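Local coordinates for UDP-N-Acetylglucosamine 2-Epimerase (Thermus thermophilus, PDB 1V4V) that catalyses the interconversion of UDP-N-acetylglucosamine and UDP-N-acetylmannosamine by inverting the configuration at C2 of the sugar, and forms a homodimer, at the interface of chains A and B. Sequence-based numbering; all coordinates share one arbitrary frame. Chains: chain A/B, UDP-N-Acetylglucosamine 2-Epimerase.

The interface of chains A and B. Residues chain A 105, 109, 142, 145-146; chain B 105, 142, 145.
Helices 102-113 and 136-146 of each subunit pack against their two-fold mates in an apolar helix-helix core of the homodimer, and A:Trp109 and B:Phe105 close one flank of it. The phenylalanine ring stands edge-on over the six-membered ring of the indole, planes at 90°, and its CD2 edge comes to 3.5 Å from A:Trp109 CH2. B:Phe105 is backed within its own subunit by B:Leu142 CB lying over one face, which gives the ring support from its own chain while its edge meets the indole. With an alanine in place of A:Trp109, that edge would probably lose the indole face it rests on, leaving a gap beside B:Phe105 and the ring less restrained. Nearer the axis the two phenylalanines meet rim to rim, A:Phe105 CZ lying 4.0 Å from B:Phe105 CZ.

B:Leu142 reaches into chain A between A:Phe105, A:Leu142, A:Val145 and A:Leu146. Its CD2 methyl is the busy branch, 3.8 Å from A:Val145 CB and 4.0 Å from A:Leu146 CD2, whereas CD1 turns toward the indole NE1 of A:Trp109. The side chains of A:Leu142 and B:Leu142 lie roughly perpendicular to one another, with their CD2 methyls 3.8 Å apart. With CG set opposite the carbonyl carbon (chi1 -70°), A:Leu142 sends CD2 to B:Phe105 CE1 and over B:Val145 CB in the twin of this nest. The valines pass side by side, running opposite ways, A:Val145 CG2 meeting B:Val145 CG2 at 3.6 Å. Interlocked leucines between aromatic and valine flanks give the subunits a close-packed apolar seam that is likely to help set how the two chains sit together in the homodimer.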
ATOM      1  N   PHE A 105      -4.098  -6.438  -4.334  1.00 20.25           N
ATOM      2  CA  PHE A 105      -4.143  -5.136  -3.681  1.00 19.79           C
ATOM      3  C   PHE A 105      -5.533  -4.521  -3.812  1.00 18.92           C
ATOM      4  O   PHE A 105      -6.053  -3.937  -2.860  1.00 19.91           O
ATOM      5  CB  PHE A 105      -3.129  -4.148  -4.273  1.00 19.21           C
ATOM      6  CG  PHE A 105      -3.339  -2.743  -3.790  1.00 17.93           C
ATOM      7  CD1 PHE A 105      -3.228  -2.442  -2.434  1.00 19.53           C
ATOM      8  CD2 PHE A 105      -3.758  -1.744  -4.665  1.00 19.91           C
ATOM      9  CE1 PHE A 105      -3.540  -1.165  -1.952  1.00 19.49           C
ATOM     10  CE2 PHE A 105      -4.071  -0.464  -4.193  1.00 21.68           C
ATOM     11  CZ  PHE A 105      -3.964  -0.176  -2.834  1.00 19.25           C
ATOM     12  N   TRP A 109      -7.686  -3.250  -0.741  1.00 20.65           N
ATOM     13  CA  TRP A 109      -8.124  -1.861  -0.628  1.00 21.44           C
ATOM     14  C   TRP A 109      -9.651  -1.808  -0.490  1.00 22.13           C
ATOM     15  O   TRP A 109     -10.189  -0.993   0.262  1.00 21.67           O
ATOM     16  CB  TRP A 109      -7.653  -1.056  -1.845  1.00 24.20           C
ATOM     17  CG  TRP A 109      -7.796   0.440  -1.689  1.00 24.50           C
ATOM     18  CD1 TRP A 109      -7.852   1.147  -0.520  1.00 26.19           C
ATOM     19  CD2 TRP A 109      -7.870   1.406  -2.743  1.00 25.63           C
ATOM     20  NE1 TRP A 109      -7.958   2.493  -0.782  1.00 25.40           N
ATOM     21  CE2 TRP A 109      -7.971   2.680  -2.138  1.00 26.35           C
ATOM     22  CE3 TRP A 109      -7.860   1.321  -4.140  1.00 25.88           C
ATOM     23  CZ2 TRP A 109      -8.062   3.860  -2.885  1.00 27.53           C
ATOM     24  CZ3 TRP A 109      -7.951   2.495  -4.883  1.00 28.71           C
ATOM     25  CH2 TRP A 109      -8.049   3.746  -4.251  1.00 27.34           C
ATOM     26  N   LEU A 142       1.904  -1.565  -1.103  1.00 18.12           N
ATOM     27  CA  LEU A 142       0.605  -0.902  -0.956  1.00 17.76           C
ATOM     28  C   LEU A 142      -0.307  -1.768  -0.083  1.00 20.17           C
ATOM     29  O   LEU A 142      -0.939  -1.277   0.849  1.00 18.78           O
ATOM     30  CB  LEU A 142      -0.047  -0.690  -2.326  1.00 16.30           C
ATOM     31  CG  LEU A 142       0.592   0.356  -3.249  1.00 18.28           C
ATOM     32  CD1 LEU A 142      -0.035   0.258  -4.636  1.00 17.22           C
ATOM     33  CD2 LEU A 142       0.393   1.769  -2.663  1.00 17.85           C
ATOM     34  N   VAL A 145       0.439  -1.581   3.600  1.00 20.04           N
ATOM     35  CA  VAL A 145       0.110  -0.335   4.282  1.00 19.21           C
ATOM     36  C   VAL A 145      -1.240  -0.560   4.976  1.00 20.33           C
ATOM     37  O   VAL A 145      -1.458  -0.119   6.102  1.00 23.99           O
ATOM     38  CB  VAL A 145      -0.055   0.833   3.281  1.00 18.43           C
ATOM     39  CG1 VAL A 145      -0.824   1.982   3.932  1.00 20.25           C
ATOM     40  CG2 VAL A 145       1.303   1.310   2.811  1.00 18.51           C
ATOM     41  N   LEU A 146      -2.126  -1.277   4.290  1.00 21.16           N
ATOM     42  CA  LEU A 146      -3.482  -1.541   4.770  1.00 22.59           C
ATOM     43  C   LEU A 146      -3.695  -2.755   5.669  1.00 26.15           C
ATOM     44  O   LEU A 146      -4.768  -2.912   6.248  1.00 26.65           O
ATOM     45  CB  LEU A 146      -4.421  -1.693   3.574  1.00 22.68           C
ATOM     46  CG  LEU A 146      -4.341  -0.621   2.493  1.00 21.36           C
ATOM     47  CD1 LEU A 146      -5.326  -0.965   1.394  1.00 20.01           C
ATOM     48  CD2 LEU A 146      -4.637   0.753   3.099  1.00 19.97           C
TER
ATOM     49  N   PHE B 105      -4.806   9.702  -4.173  1.00 19.57           N
ATOM     50  CA  PHE B 105      -4.089   8.438  -4.292  1.00 19.06           C
ATOM     51  C   PHE B 105      -4.388   7.790  -5.637  1.00 17.60           C
ATOM     52  O   PHE B 105      -3.495   7.242  -6.290  1.00 17.62           O
ATOM     53  CB  PHE B 105      -4.467   7.450  -3.186  1.00 19.40           C
ATOM     54  CG  PHE B 105      -3.971   6.052  -3.458  1.00 20.53           C
ATOM     55  CD1 PHE B 105      -2.604   5.796  -3.544  1.00 17.96           C
ATOM     56  CD2 PHE B 105      -4.867   5.015  -3.721  1.00 19.20           C
ATOM     57  CE1 PHE B 105      -2.131   4.526  -3.894  1.00 18.80           C
ATOM     58  CE2 PHE B 105      -4.408   3.738  -4.072  1.00 19.60           C
ATOM     59  CZ  PHE B 105      -3.041   3.491  -4.160  1.00 18.03           C
ATOM     60  N   LEU B 142      -0.456   5.323   1.326  1.00 17.61           N
ATOM     61  CA  LEU B 142      -0.455   4.605   0.048  1.00 16.47           C
ATOM     62  C   LEU B 142       0.221   5.462  -1.018  1.00 18.02           C
ATOM     63  O   LEU B 142       1.043   4.980  -1.801  1.00 17.82           O
ATOM     64  CB  LEU B 142      -1.886   4.298  -0.396  1.00 16.93           C
ATOM     65  CG  LEU B 142      -2.685   3.266   0.409  1.00 18.87           C
ATOM     66  CD1 LEU B 142      -4.143   3.308  -0.042  1.00 16.43           C
ATOM     67  CD2 LEU B 142      -2.092   1.865   0.197  1.00 18.65           C
ATOM     68  N   VAL B 145       4.015   5.446  -0.885  1.00 18.78           N
ATOM     69  CA  VAL B 145       4.701   4.226  -1.301  1.00 18.40           C
ATOM     70  C   VAL B 145       5.183   4.438  -2.746  1.00 18.46           C
ATOM     71  O   VAL B 145       6.283   4.027  -3.120  1.00 19.66           O
ATOM     72  CB  VAL B 145       3.740   2.996  -1.306  1.00 17.54           C
ATOM     73  CG1 VAL B 145       4.389   1.811  -2.028  1.00 18.53           C
ATOM     74  CG2 VAL B 145       3.382   2.596   0.114  1.00 18.74           C
TER